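Side-chain contacts in uncharacterized protein (Nostoc punctiforme, PDB 2R3S), which probably transfers a methyl group from S-adenosylmethionine to an oxygen of an acceptor not yet identified, as expected for a dimeric O-methyltransferase: residues Pro146-Pro151 with Thr326-Ile331; Phe140-Ser145 with Leu201-Glu206; Phe32-Gln37 with Gln47-Ser52. All blocks are in the same frame, centred on the assembly; numbering follows the deposited sequence.

Interaction 1 of 3, residues Pro146-Pro151 with Thr326-Ile331; sequences PMMANP and TQQQVI
T326 meets P151 through its hydroxyl: OG1 lies 3.6 Å from P151 CG, against the outer rim of the proline ring, and the two side chains cross at about a right angle. The hydroxyl reaches the ring because chi1 is -165°, which swings OG1 opposite the backbone nitrogen and puts CG2 between that nitrogen and the carbonyl carbon. A water placed between N150 ND2 and T326 OG1 would bridge them, but it sits unusually close to the amide and its position is doubtful. Further along helix 149-159, L154 also packs on T326. After Q327, Q328 points its extended chain back at M148. Its OE1 lies 3.9 Å from CE of M148, a selenomethionine in this model, and 4.1 Å from SE of the same residue, again nearly perpendicular. M148 reaches there by bending at chi2 (-48°), and it also touches H176. The Q328 amide is pinned by bonds outside the two segments: NE2 binds N240 OD1, and OE1 has a hydrogen-bond partner as well. From Q329 the chain becomes strand 329-334, inserted antiparallel between strands 265-271 and 317-321, where V330 packs on F270 and on I155 of helix 149-159. Chemically, then, the direct contact is van der Waals: oxygens of T326 and Q328 rest on weakly polar C-H and selenium groups. The bonds at both ends of the Q328 amide should fix its rotation, so OE1 can lie against M148 without demanding a polar mate there.

Interaction 2 of 3, residues Phe140-Ser145 with Leu201-Glu206; sequences FAKAMS and LEVAKE
V203 holds chi1 at -176°, with CG1 opposite its backbone nitrogen and CG2 beside it, and this splays the two methyls over different parts of A141 and K142. K142 answers with a chain that runs out nearly straight and then folds at chi4 (-51°), bringing its amine back over the valine. The result is a small, largely apolar contact: A141 CB packs 3.9 Å from V203 CG1 and 4.0 Å from CG2, while CG1 also rests 3.7 Å from the backbone oxygen A141 O. On the outer side, K142 NZ comes to 3.7 Å from V203 CG2, and its CG lies 4.1 Å from the same methyl, so the lysine lies along the solvent side with its charge near an aliphatic surface. A141 is small enough for the two backbones to come close, 6.6 Å from A141 CA to V203 CA. Cutting V203 back to an alanine removes both methyls and would probably open a gap in front of A141 CB, leaving the K142 amine end free to turn. Within 140-145, M144 CG lies over one face of the F140 ring, 3.5 Å above its plane and displaced toward the rim, and F100 meets that ring edge-to-face. A141 and F140 also touch S175, in the loop after strand 168-172 that in class I methyltransferases usually borders the cofactor pocket. Helix 136-143 is thus packed between helix 98-101 and helix 198-211, and the latter turns L201 and A204 inward onto strand 217-221, an outermost strand of the mixed sheet.

Interaction 3 of 3, residues Phe32-Gln37 with Gln47-Ser52; sequences FTAISQ and QKCQTS
S52 OG, three residues past the C49 that packs on A34, is held twice: it caps the backbone nitrogen of G55 at the start of helix 53-65, and it bonds V117 O of the second subunit. Next to it, T51 OG1 donates to S52 O at 2.9 Å, coming from above the carbonyl plane, 39° out of it, with a C=O...donor angle of 128°. These bonds hold the T51-S52 turn, and just before it K48 and C49 carry the contact. A34 is the centre of it. Its CB points toward the other helix and is met by two consecutive residues, C49 SG at 3.9 Å and K48 CB at 4.1 Å. The sulfur gets there with chi1 of -55°, beside the backbone nitrogen and away from the carbonyl carbon. K48 then bends repeatedly, and its CE passes 4.2 Å from A34 O; K48 also touches a crystal neighbour, so its exact path may owe something to the crystal. The contact of A34 with K48 and C49 is plain packing, near the surface, with the amine end of K48 at its edge. C49 also lies on M56, while A34 and I35 lean on L45, so helix 31-35 packs against helix 42-49. Together with helix 53-65 and the small antiparallel sheet, onto whose strand 69-72 F32 and I35 pack through M69, they form the winged-helix core expected of an O-methyltransferase dimerisation domain.

Going from the N terminus, interaction 3 comes first and closes a short loop within the dimerisation domain, with nine residues between its segments, complete before the others begin. Interactions 2 and 1 start from adjoining segments, 140-145 and 146-151, but their partners lie far apart: interaction 2 reaches to helix 198-211, and interaction 1 spans most of the O-methyltransferase domain to strand 329-334 near the C terminus. The two loops therefore cross, and they meet in space where M148 CE packs 4.0 Å from F140 CZ. Together they tie residues 140-151 to two separate parts of the Rossmann-like sheet and its helices, while interaction 3 stands apart, its centre 32 Å from that of interaction 1 and 29 Å from that of interaction 2.

Interaction 1 of 3, residues Pro146-Pro151 with Thr326-Ile331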
loop_
_atom_site.group_PDB
_atom_site.type_symbol
_atom_site.label_atom_id
_atom_site.label_comp_id
_atom_site.label_asym_id
_atom_site.label_seq_id
_atom_site.Cartn_x
_atom_site.Cartn_y
_atom_site.Cartn_z
ATOM N N PRO A 146 5.810 21.617 -6.784
ATOM C CA PRO A 146 4.442 21.980 -7.211
ATOM C C PRO A 146 3.401 22.118 -6.092
ATOM O O PRO A 146 2.657 23.091 -6.073
ATOM C CB PRO A 146 4.065 20.850 -8.186
ATOM C CG PRO A 146 5.403 20.404 -8.741
ATOM C CD PRO A 146 6.330 20.483 -7.574
HETATM N N MSE A 147 3.399 21.191 -5.146
HETATM C CA MSE A 147 2.496 21.259 -4.010
HETATM C C MSE A 147 2.903 22.269 -2.956
HETATM O O MSE A 147 2.123 22.514 -2.028
HETATM C CB MSE A 147 2.368 19.896 -3.336
HETATM C CG MSE A 147 1.758 18.854 -4.245
HETATM SE SE MSE A 147 3.183 18.019 -5.272
HETATM C CE MSE A 147 3.917 17.045 -3.697
HETATM N N MSE A 148 4.118 22.815 -3.043
HETATM C CA MSE A 148 4.604 23.736 -2.002
HETATM C C MSE A 148 4.452 25.185 -2.433
HETATM O O MSE A 148 4.613 26.104 -1.625
HETATM C CB MSE A 148 6.062 23.448 -1.620
HETATM C CG MSE A 148 6.307 22.103 -0.987
HETATM SE SE MSE A 148 5.084 21.604 0.497
HETATM C CE MSE A 148 5.589 19.722 0.523
ATOM N N ALA A 149 4.101 25.385 -3.697
ATOM C CA ALA A 149 3.946 26.725 -4.257
ATOM C C ALA A 149 2.869 27.534 -3.527
ATOM O O ALA A 149 3.099 28.674 -3.130
ATOM C CB ALA A 149 3.645 26.631 -5.744
ATOM N N ASN A 150 1.701 26.934 -3.334
ATOM C CA ASN A 150 0.583 27.630 -2.707
ATOM C C ASN A 150 0.880 27.934 -1.238
ATOM O O ASN A 150 0.732 29.076 -0.799
ATOM C CB ASN A 150 -0.738 26.842 -2.857
ATOM C CG ASN A 150 -1.921 27.563 -2.199
ATOM O OD1 ASN A 150 -2.234 28.697 -2.564
ATOM N ND2 ASN A 150 -2.548 26.925 -1.205
ATOM N N PRO A 151 1.316 26.926 -0.464
ATOM C CA PRO A 151 1.621 27.270 0.923
ATOM C C PRO A 151 2.714 28.325 1.060
ATOM O O PRO A 151 2.638 29.122 1.967
ATOM C CB PRO A 151 2.064 25.955 1.535
ATOM C CG PRO A 151 1.637 24.898 0.589
ATOM C CD PRO A 151 1.518 25.503 -0.750
ATOM N N THR A 326 -4.736 24.856 3.753
ATOM C CA THR A 326 -3.603 24.006 3.346
ATOM C C THR A 326 -3.378 22.794 4.278
ATOM O O THR A 326 -3.764 22.829 5.451
ATOM C CB THR A 326 -2.291 24.831 3.261
ATOM O OG1 THR A 326 -1.305 24.090 2.531
ATOM C CG2 THR A 326 -1.752 25.150 4.657
ATOM N N GLN A 327 -2.734 21.748 3.745
ATOM C CA GLN A 327 -2.580 20.448 4.435
ATOM C C GLN A 327 -1.755 20.511 5.724
ATOM O O GLN A 327 -2.057 19.819 6.695
ATOM C CB GLN A 327 -1.957 19.396 3.501
ATOM C CG GLN A 327 -1.472 18.110 4.218
ATOM C CD GLN A 327 -0.758 17.130 3.304
ATOM O OE1 GLN A 327 -0.137 17.515 2.317
ATOM N NE2 GLN A 327 -0.834 15.857 3.640
ATOM N N GLN A 328 -0.695 21.308 5.727
ATOM C CA GLN A 328 0.195 21.367 6.891
ATOM C C GLN A 328 -0.108 22.607 7.738
ATOM O O GLN A 328 -0.958 23.422 7.377
ATOM C CB GLN A 328 1.650 21.311 6.434
ATOM C CG GLN A 328 1.917 20.220 5.387
ATOM C CD GLN A 328 3.393 19.977 5.165
ATOM O OE1 GLN A 328 3.866 19.916 4.032
ATOM N NE2 GLN A 328 4.130 19.835 6.248
ATOM N N GLN A 329 0.573 22.729 8.871
ATOM C CA GLN A 329 0.242 23.741 9.883
ATOM C C GLN A 329 1.442 24.671 10.111
ATOM O O GLN A 329 2.581 24.277 9.813
ATOM C CB GLN A 329 -0.148 23.048 11.194
ATOM C CG GLN A 329 -1.428 22.189 11.136
ATOM C CD GLN A 329 -1.245 20.776 10.505
ATOM O OE1 GLN A 329 -0.179 20.149 10.574
ATOM N NE2 GLN A 329 -2.315 20.277 9.912
ATOM N N VAL A 330 1.187 25.885 10.621
ATOM C CA VAL A 330 2.259 26.875 10.920
ATOM C C VAL A 330 2.359 27.234 12.427
ATOM O O VAL A 330 1.349 27.357 13.099
ATOM C CB VAL A 330 2.123 28.155 10.041
ATOM C CG1 VAL A 330 2.945 29.278 10.600
ATOM C CG2 VAL A 330 2.537 27.884 8.582
ATOM N N ILE A 331 3.583 27.325 12.958
ATOM C CA ILE A 331 3.859 27.942 14.263
ATOM C C ILE A 331 4.698 29.210 14.057
ATOM O O ILE A 331 5.760 29.144 13.448
ATOM C CB ILE A 331 4.643 26.990 15.189
ATOM C CG1 ILE A 331 3.788 25.788 15.556
ATOM C CG2 ILE A 331 5.099 27.685 16.464
ATOM C CD1 ILE A 331 4.563 24.697 16.209
HETATM O O HOH W 1 -2.066 24.608 -0.551
#

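Interaction 2 of 3, residues Phe140-Ser145 with Leu201-Glu206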
loop_
_atom_site.group_PDB
_atom_site.type_symbol
_atom_site.label_atom_id
_atom_site.label_comp_id
_atom_site.label_asym_id
_atom_site.label_seq_id
_atom_site.Cartn_x
_atom_site.Cartn_y
_atom_site.Cartn_z
ATOM N N PHE A 140 13.471 15.479 -3.681
ATOM C CA PHE A 140 12.393 16.208 -3.032
ATOM C C PHE A 140 12.265 17.594 -3.649
ATOM O O PHE A 140 11.173 17.999 -4.038
ATOM C CB PHE A 140 12.601 16.338 -1.530
ATOM C CG PHE A 140 11.430 16.978 -0.819
ATOM C CD1 PHE A 140 11.268 18.350 -0.812
ATOM C CD2 PHE A 140 10.483 16.203 -0.193
ATOM C CE1 PHE A 140 10.191 18.940 -0.186
ATOM C CE2 PHE A 140 9.393 16.775 0.441
ATOM C CZ PHE A 140 9.253 18.149 0.457
ATOM N N ALA A 141 13.382 18.322 -3.719
ATOM C CA ALA A 141 13.375 19.689 -4.213
ATOM C C ALA A 141 12.836 19.814 -5.650
ATOM O O ALA A 141 12.144 20.785 -5.986
ATOM C CB ALA A 141 14.778 20.320 -4.108
ATOM N N LYS A 142 13.177 18.860 -6.504
ATOM C CA LYS A 142 12.693 18.875 -7.880
ATOM C C LYS A 142 11.244 18.412 -7.984
ATOM O O LYS A 142 10.469 18.972 -8.756
ATOM C CB LYS A 142 13.566 17.986 -8.789
ATOM C CG LYS A 142 15.029 18.414 -8.931
ATOM C CD LYS A 142 15.734 17.581 -10.017
ATOM C CE LYS A 142 17.253 17.707 -10.016
ATOM N NZ LYS A 142 17.710 19.120 -10.016
ATOM N N ALA A 143 10.885 17.377 -7.239
ATOM C CA ALA A 143 9.629 16.655 -7.475
ATOM C C ALA A 143 8.453 17.196 -6.661
ATOM O O ALA A 143 7.303 17.045 -7.055
ATOM C CB ALA A 143 9.817 15.153 -7.179
HETATM N N MSE A 144 8.735 17.793 -5.507
HETATM C CA MSE A 144 7.685 18.124 -4.545
HETATM C C MSE A 144 7.333 19.616 -4.542
HETATM O O MSE A 144 6.389 20.020 -3.870
HETATM C CB MSE A 144 8.098 17.681 -3.146
HETATM C CG MSE A 144 8.371 16.228 -3.036
HETATM SE SE MSE A 144 6.745 15.160 -3.164
HETATM C CE MSE A 144 6.005 15.604 -1.403
ATOM N N SER A 145 8.059 20.425 -5.307
ATOM C CA SER A 145 7.829 21.864 -5.328
ATOM C C SER A 145 6.437 22.329 -5.819
ATOM O O SER A 145 5.942 23.337 -5.333
ATOM C CB SER A 145 8.939 22.569 -6.098
ATOM O OG SER A 145 8.875 22.278 -7.473
ATOM N N LEU A 201 20.586 23.377 -3.027
ATOM C CA LEU A 201 20.562 24.811 -3.337
ATOM C C LEU A 201 20.676 25.146 -4.822
ATOM O O LEU A 201 20.282 26.236 -5.231
ATOM C CB LEU A 201 21.663 25.544 -2.575
ATOM C CG LEU A 201 21.511 25.607 -1.067
ATOM C CD1 LEU A 201 22.835 26.040 -0.449
ATOM C CD2 LEU A 201 20.362 26.537 -0.685
ATOM N N GLU A 202 21.216 24.233 -5.623
ATOM C CA GLU A 202 21.196 24.422 -7.068
ATOM C C GLU A 202 19.759 24.532 -7.564
ATOM O O GLU A 202 19.464 25.381 -8.408
ATOM C CB GLU A 202 21.954 23.303 -7.772
ATOM C CG GLU A 202 23.469 23.373 -7.553
ATOM C CD GLU A 202 24.058 24.728 -7.940
ATOM O OE1 GLU A 202 23.682 25.286 -9.003
ATOM O OE2 GLU A 202 24.891 25.239 -7.169
ATOM N N VAL A 203 18.852 23.718 -7.003
ATOM C CA VAL A 203 17.419 23.807 -7.348
ATOM C C VAL A 203 16.809 25.152 -6.896
ATOM O O VAL A 203 16.122 25.840 -7.677
ATOM C CB VAL A 203 16.597 22.635 -6.736
ATOM C CG1 VAL A 203 15.115 22.718 -7.200
ATOM C CG2 VAL A 203 17.244 21.290 -7.084
ATOM N N ALA A 204 17.053 25.493 -5.632
ATOM C CA ALA A 204 16.602 26.754 -5.028
ATOM C C ALA A 204 17.038 27.963 -5.834
ATOM O O ALA A 204 16.250 28.897 -6.070
ATOM C CB ALA A 204 17.118 26.860 -3.564
ATOM N N LYS A 205 18.293 27.950 -6.262
ATOM C CA LYS A 205 18.835 29.049 -7.071
ATOM C C LYS A 205 18.118 29.132 -8.389
ATOM O O LYS A 205 17.743 30.210 -8.836
ATOM C CB LYS A 205 20.340 28.877 -7.327
ATOM C CG LYS A 205 21.227 29.578 -6.316
ATOM C CD LYS A 205 22.532 28.815 -6.062
ATOM C CE LYS A 205 23.482 28.837 -7.237
ATOM N NZ LYS A 205 24.502 27.743 -7.091
ATOM N N GLU A 206 17.939 27.976 -9.014
ATOM C CA GLU A 206 17.242 27.926 -10.277
ATOM C C GLU A 206 15.818 28.438 -10.145
ATOM O O GLU A 206 15.338 29.185 -11.007
ATOM C CB GLU A 206 17.270 26.490 -10.813
ATOM C CG GLU A 206 16.696 26.290 -12.240
ATOM C CD GLU A 206 17.223 27.296 -13.285
ATOM O OE1 GLU A 206 18.347 27.878 -13.120
ATOM O OE2 GLU A 206 16.470 27.495 -14.276
#

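Interaction 3 of 3, residues Phe32-Gln37 with Gln47-Ser52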
loop_
_atom_site.group_PDB
_atom_site.type_symbol
_atom_site.label_atom_id
_atom_site.label_comp_id
_atom_site.label_asym_id
_atom_site.label_seq_id
_atom_site.Cartn_x
_atom_site.Cartn_y
_atom_site.Cartn_z
ATOM N N PHE A 32 -3.116 8.583 -17.829
ATOM C CA PHE A 32 -4.104 9.666 -17.611
ATOM C C PHE A 32 -4.018 10.768 -18.665
ATOM O O PHE A 32 -5.022 11.348 -19.027
ATOM C CB PHE A 32 -3.902 10.286 -16.233
ATOM C CG PHE A 32 -3.881 9.295 -15.134
ATOM C CD1 PHE A 32 -5.051 8.671 -14.728
ATOM C CD2 PHE A 32 -2.686 8.953 -14.507
ATOM C CE1 PHE A 32 -5.033 7.722 -13.687
ATOM C CE2 PHE A 32 -2.667 8.019 -13.461
ATOM C CZ PHE A 32 -3.842 7.418 -13.053
ATOM N N THR A 33 -2.794 11.069 -19.111
ATOM C CA THR A 33 -2.527 12.027 -20.190
ATOM C C THR A 33 -3.107 11.562 -21.522
ATOM O O THR A 33 -3.575 12.384 -22.318
ATOM C CB THR A 33 -1.008 12.266 -20.321
ATOM O OG1 THR A 33 -0.507 12.760 -19.063
ATOM C CG2 THR A 33 -0.676 13.269 -21.435
ATOM N N ALA A 34 -3.076 10.252 -21.754
ATOM C CA ALA A 34 -3.653 9.643 -22.966
ATOM C C ALA A 34 -5.189 9.655 -22.991
ATOM O O ALA A 34 -5.804 9.795 -24.068
ATOM C CB ALA A 34 -3.117 8.207 -23.140
ATOM N N ILE A 35 -5.808 9.481 -21.825
ATOM C CA ILE A 35 -7.257 9.608 -21.697
ATOM C C ILE A 35 -7.683 11.071 -21.661
ATOM O O ILE A 35 -8.625 11.479 -22.340
ATOM C CB ILE A 35 -7.809 8.904 -20.431
ATOM C CG1 ILE A 35 -7.489 7.404 -20.450
ATOM C CG2 ILE A 35 -9.313 9.067 -20.370
ATOM C CD1 ILE A 35 -7.689 6.718 -19.131
ATOM N N SER A 36 -6.998 11.854 -20.846
ATOM C CA SER A 36 -7.291 13.262 -20.678
ATOM C C SER A 36 -8.764 13.501 -20.363
ATOM O O SER A 36 -9.298 12.884 -19.443
ATOM C CB SER A 36 -6.811 14.075 -21.886
ATOM O OG SER A 36 -6.877 15.458 -21.574
ATOM N N GLN A 37 -9.440 14.373 -21.100
ATOM C CA GLN A 37 -10.840 14.660 -20.771
ATOM C C GLN A 37 -11.835 13.921 -21.637
ATOM O O GLN A 37 -13.016 14.192 -21.570
ATOM C CB GLN A 37 -11.095 16.170 -20.775
ATOM C CG GLN A 37 -10.114 16.942 -19.880
ATOM C CD GLN A 37 -10.655 18.258 -19.339
ATOM O OE1 GLN A 37 -11.781 18.654 -19.626
ATOM N NE2 GLN A 37 -9.850 18.934 -18.526
ATOM N N GLN A 47 -2.238 1.303 -27.743
ATOM C CA GLN A 47 -1.539 1.950 -28.876
ATOM C C GLN A 47 -0.865 3.227 -28.401
ATOM O O GLN A 47 0.311 3.428 -28.650
ATOM C CB GLN A 47 -2.490 2.312 -30.028
ATOM C CG GLN A 47 -2.855 1.183 -30.955
ATOM N N LYS A 48 -1.625 4.088 -27.733
ATOM C CA LYS A 48 -1.128 5.396 -27.296
ATOM C C LYS A 48 0.073 5.280 -26.331
ATOM O O LYS A 48 1.012 6.071 -26.409
ATOM C CB LYS A 48 -2.237 6.220 -26.587
ATOM C CG LYS A 48 -3.529 6.455 -27.369
ATOM C CD LYS A 48 -3.637 7.817 -28.110
ATOM C CE LYS A 48 -5.042 8.431 -27.946
ATOM N NZ LYS A 48 -5.629 9.047 -29.188
ATOM N N CYS A 49 0.016 4.317 -25.415
ATOM C CA CYS A 49 1.047 4.160 -24.403
ATOM C C CYS A 49 2.054 3.054 -24.720
ATOM O O CYS A 49 2.980 2.851 -23.963
ATOM C CB CYS A 49 0.416 3.891 -23.023
ATOM S SG CYS A 49 -0.805 5.150 -22.474
ATOM N N GLN A 50 1.846 2.333 -25.815
ATOM C CA GLN A 50 2.805 1.350 -26.304
ATOM C C GLN A 50 2.956 0.179 -25.312
ATOM O O GLN A 50 4.061 -0.166 -24.893
ATOM C CB GLN A 50 4.156 2.038 -26.635
ATOM C CG GLN A 50 4.088 3.079 -27.818
ATOM C CD GLN A 50 5.368 3.910 -27.927
ATOM O OE1 GLN A 50 5.898 4.386 -26.923
ATOM N NE2 GLN A 50 5.873 4.077 -29.134
ATOM N N THR A 51 1.825 -0.425 -24.946
ATOM C CA THR A 51 1.805 -1.539 -23.994
ATOM C C THR A 51 1.012 -2.690 -24.640
ATOM O O THR A 51 0.416 -2.495 -25.674
ATOM C CB THR A 51 1.103 -1.139 -22.648
ATOM O OG1 THR A 51 -0.305 -0.999 -22.863
ATOM C CG2 THR A 51 1.612 0.168 -22.063
ATOM N N SER A 52 0.962 -3.866 -24.018
ATOM C CA SER A 52 0.011 -4.900 -24.442
ATOM C C SER A 52 -1.398 -4.415 -24.114
ATOM O O SER A 52 -1.584 -3.582 -23.201
ATOM C CB SER A 52 0.252 -6.183 -23.677
ATOM O OG SER A 52 -0.097 -5.982 -22.310
#